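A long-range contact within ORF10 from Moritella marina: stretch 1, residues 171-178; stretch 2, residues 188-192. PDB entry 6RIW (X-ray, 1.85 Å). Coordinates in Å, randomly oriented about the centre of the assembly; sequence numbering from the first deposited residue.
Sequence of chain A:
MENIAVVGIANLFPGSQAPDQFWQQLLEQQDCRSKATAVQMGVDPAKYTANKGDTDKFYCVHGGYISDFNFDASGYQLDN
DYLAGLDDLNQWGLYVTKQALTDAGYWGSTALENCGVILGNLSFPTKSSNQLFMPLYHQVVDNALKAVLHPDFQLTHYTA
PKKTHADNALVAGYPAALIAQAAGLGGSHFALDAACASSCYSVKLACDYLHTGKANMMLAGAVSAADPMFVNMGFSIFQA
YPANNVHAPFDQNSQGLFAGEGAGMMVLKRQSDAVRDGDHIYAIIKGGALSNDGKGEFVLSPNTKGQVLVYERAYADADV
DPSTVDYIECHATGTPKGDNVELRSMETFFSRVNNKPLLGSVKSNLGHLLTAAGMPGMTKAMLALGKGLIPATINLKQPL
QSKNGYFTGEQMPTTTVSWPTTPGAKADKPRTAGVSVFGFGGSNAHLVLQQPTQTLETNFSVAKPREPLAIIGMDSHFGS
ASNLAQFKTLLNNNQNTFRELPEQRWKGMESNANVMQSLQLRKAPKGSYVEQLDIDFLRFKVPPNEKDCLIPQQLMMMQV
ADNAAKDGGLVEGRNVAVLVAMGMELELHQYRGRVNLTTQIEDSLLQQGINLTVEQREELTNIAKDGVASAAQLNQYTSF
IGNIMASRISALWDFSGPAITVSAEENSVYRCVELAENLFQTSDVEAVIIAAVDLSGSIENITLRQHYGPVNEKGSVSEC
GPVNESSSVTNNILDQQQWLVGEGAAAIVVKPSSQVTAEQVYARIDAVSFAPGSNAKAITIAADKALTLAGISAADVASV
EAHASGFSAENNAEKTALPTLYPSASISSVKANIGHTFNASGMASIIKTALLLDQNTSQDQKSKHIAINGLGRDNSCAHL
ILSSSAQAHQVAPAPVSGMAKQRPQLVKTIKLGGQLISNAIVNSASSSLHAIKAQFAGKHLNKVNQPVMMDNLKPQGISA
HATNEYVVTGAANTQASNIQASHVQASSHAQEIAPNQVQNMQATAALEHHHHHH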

# COMPACT_ATOMS: atom_id res chain seq x y z
N VAL A 171 -8.54 -0.49 0.96
CA VAL A 171 -7.63 -0.83 2.06
C VAL A 171 -6.37 0.04 2.03
O VAL A 171 -5.93 0.55 3.06
N ALA A 172 -5.77 0.22 0.85
CA ALA A 172 -4.43 0.80 0.80
C ALA A 172 -4.43 2.32 1.05
O ALA A 172 -3.74 2.81 1.96
N GLY A 173 -5.19 3.08 0.27
CA GLY A 173 -5.05 4.53 0.29
C GLY A 173 -6.10 5.27 1.10
O GLY A 173 -5.79 6.25 1.79
N TYR A 174 -7.36 4.83 1.04
CA TYR A 174 -8.43 5.54 1.73
C TYR A 174 -8.17 5.80 3.22
O TYR A 174 -8.61 6.85 3.71
N PRO A 175 -7.50 4.92 3.98
CA PRO A 175 -7.28 5.25 5.40
C PRO A 175 -6.58 6.58 5.62
O PRO A 175 -6.89 7.29 6.59
N ALA A 176 -5.65 6.96 4.73
CA ALA A 176 -5.00 8.26 4.88
C ALA A 176 -5.97 9.40 4.56
O ALA A 176 -5.97 10.43 5.24
N ALA A 177 -6.80 9.24 3.53
CA ALA A 177 -7.79 10.27 3.23
C ALA A 177 -8.86 10.35 4.31
O ALA A 177 -9.39 11.43 4.58
N LEU A 178 -9.19 9.22 4.93
CA LEU A 178 -10.17 9.23 6.00
C LEU A 178 -9.64 9.97 7.22
O LEU A 178 -10.38 10.75 7.85
N SER A 188 -1.71 17.92 2.02
CA SER A 188 -1.56 16.72 1.19
C SER A 188 -1.69 15.46 2.03
O SER A 188 -1.34 15.43 3.21
N HIS A 189 -2.17 14.39 1.40
CA HIS A 189 -2.28 13.12 2.10
C HIS A 189 -2.17 11.97 1.12
O HIS A 189 -2.67 12.05 -0.01
N PHE A 190 -1.47 10.92 1.54
CA PHE A 190 -1.42 9.65 0.81
C PHE A 190 -0.92 8.58 1.77
O PHE A 190 -0.43 8.87 2.86
N ALA A 191 -1.10 7.33 1.36
CA ALA A 191 -0.50 6.18 2.03
C ALA A 191 0.65 5.67 1.19
O ALA A 191 0.71 5.89 -0.03
N LEU A 192 1.59 4.99 1.84
CA LEU A 192 2.70 4.37 1.12
C LEU A 192 2.99 3.01 1.72
O LEU A 192 2.58 2.70 2.85

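The contact joins the start of a helix, residues 174-178, and the loop before it to a strand, residues 189-192. The two run roughly antiparallel, at 147° between their N-to-C directions, and their axes approach to 6.5 Å. On stretch 1 the residues in contact are small: Ala-172, Gly-173, Ala-176 and Ala-177. No hydrogen bond crosses between the stretches, so the contact rests on close packing.

Stretch 2 begins with Ser-188, which lies out of reach of the helix. Its chi1 is m, and OG is hydrogen-bonded elsewhere in the structure.

His-189 points toward stretch 1. Its chi1 is p, at 47°, and chi2 is 96°. The ring lies alongside Ala-177, with ND1 of His-189 3.5 Å from CA of Ala-177. CE1 of His-189 is 3.7 Å from CB of Ala-177, the closest approach between these two side chains. At the base of the side chain, CB of His-189 is 4.2 Å from O of Ala-176. The imidazole makes no hydrogen bond to stretch 1.

Phe-190 points away, in keeping with the usual alternation along a strand. Its chi1 is p, at 59°, and chi2 is -88°. The ring does not take part, and the backbone makes the contact instead. O of Phe-190 is 3.6 Å from CB of Ala-176. This methyl group points toward the strand and meets its main chain directly. The CA atoms of Ala-176 and Phe-190 are 5.6 Å apart.

Ala-191 points toward stretch 1 again. CB of Ala-191 is 3.2 Å from O of Ala-172, a tight contact between a methyl group and a carbonyl oxygen. CB of Ala-191 is also 4.1 Å from CA of Gly-173. Gly-173 has no side chain, and here the backbones come near each other, with 5.1 Å between CA of Gly-173 and CA of Ala-191. Ala-176 completes the surroundings from stretch 1. CB of Ala-176 is 4.3 Å from CB of Ala-191, an apolar contact, and 3.9 Å from N of Ala-191. Ala-176 thus touches three successive strand residues, through its O at His-189 and its CB at Phe-190 and Ala-191.

Leu-192 points away and makes no contact with stretch 1. Its chi1 and chi2 are both p.

On the helix, Tyr-174 and Leu-178 also point away, both with chi1 t. OH of Tyr-174 is hydrogen-bonded elsewhere in the structure. In all, the two stretches bury 224 Å², summed over both sides.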

# COMPACT_ATOMS: atom_id res chain seq x y z
CB VAL A 171 -7.31 -2.33 2.01
CG1 VAL A 171 -6.08 -2.64 2.85
CG2 VAL A 171 -8.52 -3.16 2.51
CB ALA A 172 -3.76 0.47 -0.54
CB TYR A 174 -9.75 4.78 1.55
CG TYR A 174 -10.94 5.51 2.12
CD1 TYR A 174 -11.31 6.76 1.64
CD2 TYR A 174 -11.70 4.94 3.16
CE1 TYR A 174 -12.42 7.45 2.17
CE2 TYR A 174 -12.80 5.61 3.70
CZ TYR A 174 -13.15 6.86 3.20
OH TYR A 174 -14.25 7.52 3.74
CB PRO A 175 -6.44 4.07 5.90
CG PRO A 175 -6.95 2.90 5.05
CD PRO A 175 -7.13 3.52 3.68
CB ALA A 176 -3.77 8.34 3.98
CB ALA A 177 -8.44 9.99 1.86
CB LEU A 178 -10.55 7.81 6.37
CG LEU A 178 -11.47 7.69 7.58
CD1 LEU A 178 -12.86 8.01 7.15
CD2 LEU A 178 -11.43 6.27 8.13
CB SER A 188 -0.21 16.71 0.48
OG SER A 188 0.00 17.89 -0.25
CB HIS A 189 -3.59 13.00 2.90
CG HIS A 189 -4.83 13.41 2.15
ND1 HIS A 189 -5.65 12.51 1.51
CD2 HIS A 189 -5.42 14.62 2.00
CE1 HIS A 189 -6.67 13.14 0.97
NE2 HIS A 189 -6.56 14.43 1.25
CB PHE A 190 -0.56 9.73 -0.45
CG PHE A 190 0.90 10.11 -0.22
CD1 PHE A 190 1.29 11.44 -0.18
CD2 PHE A 190 1.88 9.12 -0.10
CE1 PHE A 190 2.66 11.79 0.02
CE2 PHE A 190 3.23 9.44 0.07
CZ PHE A 190 3.62 10.78 0.13
CB ALA A 191 -1.53 5.07 2.25
CB LEU A 192 3.97 5.25 1.15
CG LEU A 192 4.64 5.52 2.50
CD1 LEU A 192 5.58 4.39 2.96
CD2 LEU A 192 5.46 6.81 2.42